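Local coordinates for protein probable thiol peroxidase (Chromobacterium violaceum, PDB 3KEB) that probably reduces peroxides at the expense of thiols, as a redoxin-family peroxidase built on the thioredoxin fold, at residues A[69-72]-A[73-76]; A[89-93]-A[94-98]; A[97-100]-A[101-105]. All blocks are in the same frame, centred on the assembly; numbering follows the deposited sequence.

Interaction 1: residues A[69-72]-A[73-76]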
ATOM      1  N   LEU A  69     -12.783  -6.909 -11.858  1.00  9.81           N
ATOM      2  CA  LEU A  69     -12.114  -8.155 -12.101  1.00 12.65           C
ATOM      3  C   LEU A  69     -12.191  -9.120 -10.943  1.00 12.06           C
ATOM      4  O   LEU A  69     -12.283 -10.357 -11.161  1.00 12.27           O
ATOM      5  CB  LEU A  69     -10.639  -7.884 -12.376  1.00 10.15           C
ATOM      6  CG  LEU A  69      -9.720  -9.106 -12.707  1.00 16.00           C
ATOM      7  CD1 LEU A  69     -10.103  -9.803 -13.941  1.00 15.14           C
ATOM      8  CD2 LEU A  69      -8.288  -8.655 -12.845  1.00 15.01           C
ATOM      9  N   LEU A  70     -12.093  -8.588  -9.737  1.00 11.22           N
ATOM     10  CA  LEU A  70     -12.273  -9.416  -8.565  1.00 13.02           C
ATOM     11  C   LEU A  70     -13.673 -10.032  -8.580  1.00 14.30           C
ATOM     12  O   LEU A  70     -13.820 -11.197  -8.248  1.00 13.29           O
ATOM     13  CB  LEU A  70     -12.084  -8.630  -7.271  1.00 12.55           C
ATOM     14  CG  LEU A  70     -12.141  -9.436  -5.953  1.00 14.78           C
ATOM     15  CD1 LEU A  70     -11.206 -10.682  -6.030  1.00 13.88           C
ATOM     16  CD2 LEU A  70     -11.766  -8.544  -4.779  1.00 16.05           C
ATOM     17  N   ARG A  71     -14.681  -9.214  -8.920  1.00 14.37           N
ATOM     18  CA  ARG A  71     -16.027  -9.681  -8.966  1.00 14.43           C
ATOM     19  C   ARG A  71     -16.200 -10.831  -9.978  1.00 14.61           C
ATOM     20  O   ARG A  71     -16.916 -11.830  -9.705  1.00 13.43           O
ATOM     21  CB  ARG A  71     -16.988  -8.529  -9.303  1.00 15.96           C
ATOM     22  CG  ARG A  71     -18.493  -8.938  -9.342  1.00 17.33           C
ATOM     23  CD  ARG A  71     -19.397  -7.898 -10.061  1.00 21.25           C
ATOM     24  NE  ARG A  71     -19.278  -8.021 -11.526  1.00 25.41           N
ATOM     25  CZ  ARG A  71     -19.729  -7.120 -12.416  1.00 27.18           C
ATOM     26  NH1 ARG A  71     -20.331  -6.003 -12.012  1.00 25.31           N
ATOM     27  NH2 ARG A  71     -19.597  -7.352 -13.717  1.00 26.61           N
ATOM     28  N   GLU A  72     -15.610 -10.694 -11.161  1.00 14.41           N
ATOM     29  CA  GLU A  72     -15.744 -11.728 -12.201  1.00 14.52           C
ATOM     30  C   GLU A  72     -15.075 -13.034 -11.726  1.00 12.55           C
ATOM     31  O   GLU A  72     -15.511 -14.137 -12.017  1.00 11.58           O
ATOM     32  CB  GLU A  72     -15.121 -11.220 -13.518  1.00 16.10           C
ATOM     33  CG  GLU A  72     -15.910 -10.066 -14.065  1.00 18.98           C
ATOM     34  CD  GLU A  72     -17.336 -10.424 -14.298  1.00 25.20           C
ATOM     35  OE1 GLU A  72     -17.530 -11.291 -15.171  1.00 30.11           O
ATOM     36  OE2 GLU A  72     -18.244  -9.892 -13.598  1.00 30.73           O
ATOM     37  N   THR A  73     -14.011 -12.878 -10.991  1.00 12.76           N
ATOM     38  CA  THR A  73     -13.258 -14.016 -10.445  1.00 14.08           C
ATOM     39  C   THR A  73     -14.109 -14.691  -9.338  1.00 13.46           C
ATOM     40  O   THR A  73     -14.177 -15.912  -9.305  1.00 14.52           O
ATOM     41  CB  THR A  73     -11.910 -13.569  -9.829  1.00 14.29           C
ATOM     42  OG1 THR A  73     -11.097 -12.898 -10.802  1.00 15.48           O
ATOM     43  CG2 THR A  73     -11.102 -14.796  -9.301  1.00 15.59           C
ATOM     44  N   ARG A  74     -14.729 -13.915  -8.453  1.00 13.71           N
ATOM     45  CA  ARG A  74     -15.660 -14.464  -7.451  0.60 15.14           C
ATOM     46  C   ARG A  74     -16.801 -15.217  -8.129  1.00 14.94           C
ATOM     47  O   ARG A  74     -17.171 -16.330  -7.713  1.00 13.05           O
ATOM     48  CB  ARG A  74     -16.246 -13.360  -6.552  0.60 16.33           C
ATOM     49  CG  ARG A  74     -15.193 -12.703  -5.702  0.60 18.97           C
ATOM     50  CD  ARG A  74     -15.726 -11.651  -4.699  0.60 21.14           C
ATOM     51  NE  ARG A  74     -16.189 -10.386  -5.284  0.60 22.64           N
ATOM     52  CZ  ARG A  74     -17.461  -9.993  -5.300  0.60 22.96           C
ATOM     53  NH1 ARG A  74     -17.785  -8.838  -5.856  0.60 21.85           N
ATOM     54  NH2 ARG A  74     -18.419 -10.780  -4.796  0.60 22.25           N
ATOM     55  N   ARG A  75     -17.376 -14.623  -9.181  1.00 14.08           N
ATOM     56  CA  ARG A  75     -18.440 -15.269  -9.902  1.00 14.84           C
ATOM     57  C   ARG A  75     -17.999 -16.602 -10.544  1.00 13.77           C
ATOM     58  O   ARG A  75     -18.732 -17.618 -10.470  1.00 12.39           O
ATOM     59  CB  ARG A  75     -19.085 -14.354 -10.954  1.00 16.47           C
ATOM     60  CG  ARG A  75     -19.983 -13.284 -10.309  1.00 22.48           C
ATOM     61  CD  ARG A  75     -20.321 -12.195 -11.292  1.00 29.93           C
ATOM     62  NE  ARG A  75     -21.211 -11.163 -10.737  1.00 34.36           N
ATOM     63  CZ  ARG A  75     -21.789 -10.227 -11.480  1.00 37.86           C
ATOM     64  NH1 ARG A  75     -21.593 -10.214 -12.805  1.00 40.13           N
ATOM     65  NH2 ARG A  75     -22.591  -9.328 -10.916  1.00 40.60           N
ATOM     66  N   PHE A  76     -16.822 -16.616 -11.158  1.00 12.73           N
ATOM     67  CA  PHE A  76     -16.277 -17.852 -11.712  1.00 12.38           C
ATOM     68  C   PHE A  76     -16.240 -18.925 -10.638  1.00 11.57           C
ATOM     69  O   PHE A  76     -16.617 -20.072 -10.876  1.00 11.15           O
ATOM     70  CB  PHE A  76     -14.854 -17.595 -12.151  1.00 14.03           C
ATOM     71  CG  PHE A  76     -14.124 -18.816 -12.500  1.00 13.79           C
ATOM     72  CD1 PHE A  76     -14.515 -19.564 -13.619  1.00 15.31           C
ATOM     73  CD2 PHE A  76     -13.043 -19.214 -11.750  1.00 17.95           C
ATOM     74  CE1 PHE A  76     -13.827 -20.714 -13.946  1.00 16.45           C
ATOM     75  CE2 PHE A  76     -12.344 -20.381 -12.085  1.00 17.87           C
ATOM     76  CZ  PHE A  76     -12.730 -21.095 -13.200  1.00 14.14           C
TER
HETATM   77  O   HOH W   1     -20.293 -11.923 -14.369  1.00 33.73           O
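R71 and R75, one turn apart on helix 67-77, stack their guanidinium groups on the outer side of this helix, which forms the crossover of a beta-alpha-beta unit between strands 51-55 and 84-89 of the thioredoxin-like fold. Within the helix, the i to i+4 backbone bonds run without interruption from R74 N, R75 N and F76 N to L70 O, R71 O and E72 O.

The stack brings together two like charges. The planes are only 12° apart and their centres 3.9 Å apart, with R71 NE over the middle of the R75 group at 3.3 Å from R75 CZ. The two side chains run side by side in the same direction, R75 extended and R71 bent at chi3 (78°).

E72 probably makes this pairing tolerable. R71 grips a single carboxylate oxygen side-on with two nitrogens: NE reaches E72 OE2 at 3.0 Å nearly along its C-O axis, while NH2 comes from above the carboxylate plane, and the oxygen itself lies in the guanidinium plane. The same OE2 forms a looser salt bridge with R75 NH1 at 3.5 Å, resting on charge alone because no N-H points at it. A water donates to E72 OE1 and accepts from R75 NH1, completing the three-residue network.

The inner side is buried: L70 rests on L85 and V87, while T73 rests on L52 and V54 of the sheet and also touches F164 of helix 164-177. T73 turns its hydroxyl anti to the carbonyl carbon (chi1 -58°), back along the helix. L69 O therefore accepts twice, from T73 N at 3.1 Å and, on the opposite face of its plane, from T73 OG1 at 2.8 Å.

Interaction 2: residues A[89-93]-A[94-98]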
ATOM      1  N   THR A  89      -1.977  -7.611  -3.398  1.00 12.70           N
ATOM      2  CA  THR A  89      -1.769  -6.308  -3.971  1.00 12.19           C
ATOM      3  C   THR A  89      -0.782  -5.476  -3.178  1.00 11.22           C
ATOM      4  O   THR A  89      -0.341  -5.856  -2.096  1.00 12.19           O
ATOM      5  CB  THR A  89      -3.065  -5.457  -4.099  1.00 11.53           C
ATOM      6  OG1 THR A  89      -3.393  -4.913  -2.828  1.00 17.53           O
ATOM      7  CG2 THR A  89      -4.319  -6.242  -4.589  1.00 15.02           C
ATOM      8  N   VAL A  90      -0.501  -4.296  -3.697  1.00 11.80           N
ATOM      9  CA  VAL A  90       0.350  -3.320  -3.047  0.60 11.04           C
ATOM     10  C   VAL A  90      -0.351  -2.482  -2.002  1.00 11.80           C
ATOM     11  O   VAL A  90       0.293  -1.686  -1.299  1.00 13.18           O
ATOM     12  CB  VAL A  90       1.042  -2.379  -4.106  0.60 11.90           C
ATOM     13  CG1 VAL A  90       0.145  -1.206  -4.523  0.60  9.99           C
ATOM     14  CG2 VAL A  90       2.369  -1.891  -3.568  0.60 10.76           C
ATOM     15  N   ASP A  91      -1.661  -2.650  -1.895  1.00 10.04           N
ATOM     16  CA  ASP A  91      -2.430  -1.906  -0.911  1.00 11.45           C
ATOM     17  C   ASP A  91      -1.940  -2.178   0.496  1.00 11.11           C
ATOM     18  O   ASP A  91      -1.426  -3.281   0.790  1.00 11.90           O
ATOM     19  CB  ASP A  91      -3.904  -2.276  -0.977  1.00 10.27           C
ATOM     20  CG  ASP A  91      -4.512  -1.957  -2.286  1.00 13.45           C
ATOM     21  OD1 ASP A  91      -4.370  -0.787  -2.737  1.00 13.56           O
ATOM     22  OD2 ASP A  91      -5.192  -2.854  -2.869  1.00 14.51           O
ATOM     23  N   SER A  92      -2.130  -1.204   1.374  1.00 10.88           N
ATOM     24  CA  SER A  92      -1.807  -1.400   2.778  1.00 10.81           C
ATOM     25  C   SER A  92      -2.783  -2.436   3.393  1.00  9.93           C
ATOM     26  O   SER A  92      -3.945  -2.531   2.964  1.00  9.77           O
ATOM     27  CB  SER A  92      -1.923  -0.114   3.565  1.00 11.37           C
ATOM     28  OG  SER A  92      -3.270   0.338   3.556  1.00 11.51           O
ATOM     29  N   PRO A  93      -2.338  -3.142   4.454  1.00  9.46           N
ATOM     30  CA  PRO A  93      -3.304  -3.934   5.184  1.00  9.80           C
ATOM     31  C   PRO A  93      -4.534  -3.136   5.621  1.00  8.88           C
ATOM     32  O   PRO A  93      -5.654  -3.653   5.564  1.00 10.37           O
ATOM     33  CB  PRO A  93      -2.511  -4.435   6.369  1.00  9.68           C
ATOM     34  CG  PRO A  93      -1.092  -4.518   5.887  1.00 10.07           C
ATOM     35  CD  PRO A  93      -0.960  -3.334   4.932  1.00  9.97           C
ATOM     36  N   SER A  94      -4.349  -1.908   6.069  1.00  8.84           N
ATOM     37  CA  SER A  94      -5.485  -1.072   6.507  1.00  9.63           C
ATOM     38  C   SER A  94      -6.526  -0.883   5.386  1.00  9.53           C
ATOM     39  O   SER A  94      -7.756  -0.908   5.644  1.00 10.21           O
ATOM     40  CB  SER A  94      -4.985   0.301   6.997  1.00  9.01           C
ATOM     41  OG  SER A  94      -3.893   0.099   7.924  1.00 11.32           O
ATOM     42  N   SER A  95      -6.052  -0.573   4.181  1.00  8.83           N
ATOM     43  CA  SER A  95      -6.957  -0.432   3.028  1.00  9.16           C
ATOM     44  C   SER A  95      -7.624  -1.744   2.625  1.00 10.14           C
ATOM     45  O   SER A  95      -8.778  -1.737   2.229  1.00 11.21           O
ATOM     46  CB  SER A  95      -6.235   0.149   1.808  1.00  9.51           C
ATOM     47  OG  SER A  95      -5.708   1.417   2.140  1.00  9.35           O
ATOM     48  N   LEU A  96      -6.904  -2.860   2.734  1.00 10.38           N
ATOM     49  CA  LEU A  96      -7.484  -4.193   2.446  1.00 10.23           C
ATOM     50  C   LEU A  96      -8.617  -4.477   3.470  1.00 11.59           C
ATOM     51  O   LEU A  96      -9.700  -4.946   3.111  1.00 11.01           O
ATOM     52  CB  LEU A  96      -6.389  -5.259   2.455  1.00 10.88           C
ATOM     53  CG  LEU A  96      -5.359  -5.172   1.330  1.00 10.93           C
ATOM     54  CD1 LEU A  96      -4.179  -6.184   1.529  1.00 11.62           C
ATOM     55  CD2 LEU A  96      -6.037  -5.355  -0.026  1.00 10.93           C
ATOM     56  N   ALA A  97      -8.380  -4.158   4.741  1.00 12.24           N
ATOM     57  CA  ALA A  97      -9.392  -4.319   5.774  1.00 11.25           C
ATOM     58  C   ALA A  97     -10.619  -3.460   5.505  1.00 12.18           C
ATOM     59  O   ALA A  97     -11.777  -3.928   5.664  1.00 11.92           O
ATOM     60  CB  ALA A  97      -8.798  -4.074   7.149  1.00 11.75           C
ATOM     61  N   ARG A  98     -10.400  -2.235   5.043  1.00 11.60           N
ATOM     62  CA  ARG A  98     -11.505  -1.354   4.673  1.00 13.22           C
ATOM     63  C   ARG A  98     -12.319  -1.959   3.494  1.00 12.93           C
ATOM     64  O   ARG A  98     -13.534  -1.994   3.547  1.00 13.03           O
ATOM     65  CB  ARG A  98     -11.005   0.005   4.251  1.00 14.83           C
ATOM     66  CG  ARG A  98     -12.100   0.917   3.816  1.00 17.30           C
ATOM     67  CD  ARG A  98     -11.659   1.748   2.619  1.00 20.94           C
ATOM     68  NE  ARG A  98     -12.845   2.404   2.077  1.00 24.20           N
ATOM     69  CZ  ARG A  98     -13.465   2.087   0.939  1.00 22.97           C
ATOM     70  NH1 ARG A  98     -13.010   1.112   0.125  1.00 20.84           N
ATOM     71  NH2 ARG A  98     -14.541   2.793   0.606  1.00 25.65           N
TER
HETATM   72  O   HOH W   2      -3.681   1.087   0.208  1.00  9.74           O
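An N-cap opens helix 93-103: S92, the last residue before the helix, accepts from S95 N with its side-chain hydroxyl. The turn follows strand 84-89 and leads into the next crossover helix of the thioredoxin-like fold. With chi1 at 64°, S92 OG sits between its own backbone N and carbonyl carbon, from where it reaches over the first turn and takes the S95 N-H at 3.0 Å in a fairly straight bond (163°). The first helical carbonyl bonds follow at once, L96 N giving to S92 O and A97 N to P93 O. P93, with no N-H to satisfy, occupies the first helical position.

A water ties the same two serines together a second time, accepting from S92 N at 3.0 Å and donating to S95 OG at 2.8 Å. Both hydroxyls also reach across the dimer interface: S92 OG bonds to D91 of the second subunit and S95 OG to D60 of that subunit, so the cap is part of the contact between the chains.

L96 packs backward under the turn. Its CD2 meets D91 CB at 3.9 Å, the two side chains crossing at about a right angle, and touches T89 OG1 as well. D91 is held by S58 and V59 besides.

The turn ahead of the cap is an ST turn, in which T89 OG1 accepts from D91 N at 3.0 Å. The same hydroxyl donates to D91 OD2, approaching from above the carboxylate plane at 2.7 Å.

Interaction 3: residues A[97-100]-A[101-105]; sequences ARAR and HEHGL
The backbone from A97 to H103 is helical and breaks at G104. H101 N bonds to A97 O and E102 N to R98 O in the regular i to i+4 pattern; H103 N to A99 O and G104 N to R100 O continue it, the last being the most bent. G104 leaves the helix with phi 85° and psi -71°, angles suited to a residue without a CB, which would be jammed against the H103 carbonyl oxygen. L105 N then turns back to H103 O in a weak bond of 3.2 Å, a classic gamma turn centred on G104.

Over the last turns, E102 folds against R98. With CG anti to the carbonyl carbon (chi1 -68°), E102 lays that methylene over the centre of the R98 guanidinium, 3.8 Å from R98 CZ. The contact is mostly one of methylene on flat cation: R98 NH2 and E102 OE1 remain 4.6 Å apart, beyond a salt bridge, and R98 spends that nitrogen on E102 of the second subunit. A water bound at the edges of both groups joins R98 NH1, at 3.0 Å, to H103 NE2, at 2.6 Å.

R100 takes the other direction, toward the end of the helix. Its NH1 gives to a water at 3.2 Å, which also lies close to G104 O, though unusually close for a hydrogen bond. R100 NE forms a salt bridge with D36 and NH2 a hydrogen bond with I108 O, so the guanidinium also holds on to the chain beyond the turn.

L105 points back toward the helix, its CD1 4.3 Å from A99 CB, and also packs on L110. A glycine just past the last helical residue, followed by a leucine that packs back on A99, ends the crossover helix of this beta-alpha-beta unit and returns the chain to strand 109-112 of the thioredoxin-like sheet.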
ATOM      1  N   ALA A  97      -8.380  -4.158   4.741  1.00 12.24           N
ATOM      2  CA  ALA A  97      -9.392  -4.319   5.774  1.00 11.25           C
ATOM      3  C   ALA A  97     -10.619  -3.460   5.505  1.00 12.18           C
ATOM      4  O   ALA A  97     -11.777  -3.928   5.664  1.00 11.92           O
ATOM      5  CB  ALA A  97      -8.798  -4.074   7.149  1.00 11.75           C
ATOM      6  N   ARG A  98     -10.400  -2.235   5.043  1.00 11.60           N
ATOM      7  CA  ARG A  98     -11.505  -1.354   4.673  1.00 13.22           C
ATOM      8  C   ARG A  98     -12.319  -1.959   3.494  1.00 12.93           C
ATOM      9  O   ARG A  98     -13.534  -1.994   3.547  1.00 13.03           O
ATOM     10  CB  ARG A  98     -11.005   0.005   4.251  1.00 14.83           C
ATOM     11  CG  ARG A  98     -12.100   0.917   3.816  1.00 17.30           C
ATOM     12  CD  ARG A  98     -11.659   1.748   2.619  1.00 20.94           C
ATOM     13  NE  ARG A  98     -12.845   2.404   2.077  1.00 24.20           N
ATOM     14  CZ  ARG A  98     -13.465   2.087   0.939  1.00 22.97           C
ATOM     15  NH1 ARG A  98     -13.010   1.112   0.125  1.00 20.84           N
ATOM     16  NH2 ARG A  98     -14.541   2.793   0.606  1.00 25.65           N
ATOM     17  N   ALA A  99     -11.634  -2.465   2.475  1.00 13.15           N
ATOM     18  CA  ALA A  99     -12.312  -3.143   1.341  1.00 14.41           C
ATOM     19  C   ALA A  99     -13.203  -4.299   1.825  1.00 14.82           C
ATOM     20  O   ALA A  99     -14.352  -4.400   1.411  1.00 17.57           O
ATOM     21  CB  ALA A  99     -11.316  -3.666   0.361  1.00 13.61           C
ATOM     22  N   ARG A 100     -12.689  -5.102   2.744  1.00 14.20           N
ATOM     23  CA  ARG A 100     -13.458  -6.222   3.288  1.00 14.61           C
ATOM     24  C   ARG A 100     -14.696  -5.707   4.013  1.00 15.05           C
ATOM     25  O   ARG A 100     -15.793  -6.234   3.814  1.00 16.11           O
ATOM     26  CB  ARG A 100     -12.655  -7.097   4.214  1.00 14.27           C
ATOM     27  CG  ARG A 100     -13.375  -8.413   4.472  1.00 16.82           C
ATOM     28  CD  ARG A 100     -12.658  -9.235   5.482  1.00 15.22           C
ATOM     29  NE  ARG A 100     -11.344  -9.673   5.091  1.00 13.95           N
ATOM     30  CZ  ARG A 100     -11.101 -10.645   4.217  1.00 19.34           C
ATOM     31  NH1 ARG A 100     -12.087 -11.272   3.568  1.00 16.19           N
ATOM     32  NH2 ARG A 100      -9.841 -10.973   3.969  1.00 18.77           N
ATOM     33  N   HIS A 101     -14.511  -4.701   4.866  1.00 13.98           N
ATOM     34  CA  HIS A 101     -15.588  -4.094   5.596  1.00 15.06           C
ATOM     35  C   HIS A 101     -16.662  -3.584   4.669  1.00 15.34           C
ATOM     36  O   HIS A 101     -17.862  -3.721   4.949  1.00 15.96           O
ATOM     37  CB  HIS A 101     -15.014  -2.959   6.437  1.00 15.16           C
ATOM     38  CG  HIS A 101     -16.005  -2.308   7.321  1.00 18.12           C
ATOM     39  ND1 HIS A 101     -16.463  -2.892   8.483  1.00 23.29           N
ATOM     40  CD2 HIS A 101     -16.608  -1.099   7.237  1.00 22.92           C
ATOM     41  CE1 HIS A 101     -17.330  -2.074   9.064  1.00 22.85           C
ATOM     42  NE2 HIS A 101     -17.416  -0.969   8.341  1.00 22.32           N
ATOM     43  N   GLU A 102     -16.249  -2.936   3.585  1.00 16.32           N
ATOM     44  CA  GLU A 102     -17.190  -2.251   2.674  1.00 17.42           C
ATOM     45  C   GLU A 102     -17.831  -3.190   1.634  1.00 18.86           C
ATOM     46  O   GLU A 102     -18.977  -2.971   1.235  1.00 18.58           O
ATOM     47  CB  GLU A 102     -16.498  -1.120   1.931  1.00 17.37           C
ATOM     48  CG  GLU A 102     -16.073   0.060   2.810  1.00 20.26           C
ATOM     49  CD  GLU A 102     -17.244   0.781   3.423  1.00 26.24           C
ATOM     50  OE1 GLU A 102     -18.204   1.030   2.675  1.00 29.80           O
ATOM     51  OE2 GLU A 102     -17.212   1.080   4.640  1.00 29.46           O
ATOM     52  N   HIS A 103     -17.113  -4.221   1.212  1.00 18.20           N
ATOM     53  CA  HIS A 103     -17.561  -5.095   0.110  1.00 20.22           C
ATOM     54  C   HIS A 103     -17.805  -6.562   0.479  1.00 20.03           C
ATOM     55  O   HIS A 103     -18.343  -7.318  -0.318  1.00 21.73           O
ATOM     56  CB  HIS A 103     -16.565  -5.027  -1.029  1.00 20.74           C
ATOM     57  CG  HIS A 103     -16.310  -3.633  -1.508  1.00 22.09           C
ATOM     58  ND1 HIS A 103     -17.288  -2.867  -2.109  1.00 25.50           N
ATOM     59  CD2 HIS A 103     -15.193  -2.860  -1.473  1.00 20.57           C
ATOM     60  CE1 HIS A 103     -16.792  -1.673  -2.406  1.00 24.08           C
ATOM     61  NE2 HIS A 103     -15.518  -1.645  -2.040  1.00 23.58           N
ATOM     62  N   GLY A 104     -17.454  -6.970   1.686  1.00 19.86           N
ATOM     63  CA  GLY A 104     -17.672  -8.353   2.129  1.00 19.89           C
ATOM     64  C   GLY A 104     -16.606  -9.380   1.778  1.00 19.02           C
ATOM     65  O   GLY A 104     -15.886  -9.861   2.654  1.00 20.38           O
ATOM     66  N   LEU A 105     -16.512  -9.743   0.513  1.00 18.56           N
ATOM     67  CA  LEU A 105     -15.385 -10.568   0.036  1.00 18.45           C
ATOM     68  C   LEU A 105     -15.264 -11.853   0.847  1.00 19.58           C
ATOM     69  O   LEU A 105     -14.200 -12.203   1.346  1.00 19.86           O
ATOM     70  CB  LEU A 105     -14.072  -9.734   0.056  1.00 16.85           C
ATOM     71  CG  LEU A 105     -14.176  -8.408  -0.720  1.00 18.36           C
ATOM     72  CD1 LEU A 105     -12.859  -7.581  -0.711  1.00 19.14           C
ATOM     73  CD2 LEU A 105     -14.629  -8.604  -2.220  1.00 18.83           C
TER
HETATM   74  O   HOH W   3     -14.804   0.806  -2.228  1.00 29.51           O
HETATM   75  O   HOH W   4     -15.143 -11.316   4.553  1.00 21.12           O

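Read from the N terminus, interaction 1 closes before the other two begin, interactions 2 and 3 overlap, and none encloses another; each is local, so no long loop is closed. Interaction 1 belongs to the helix between strands 51-55 and 84-89. Strand 84-89 then leads into interaction 2, which starts helix 93-103, and interaction 3 finishes that helix before strand 109-112. Interactions 2 and 3 share A97 and R98, with centres about 10 Å apart, and so describe the two ends of one helix. Interactions 1 and 3, distant in sequence, meet through L70 CD2 and L105 CD2 at 3.8 Å, bringing two successive crossover helices together, whereas interactions 1 and 2 do not touch.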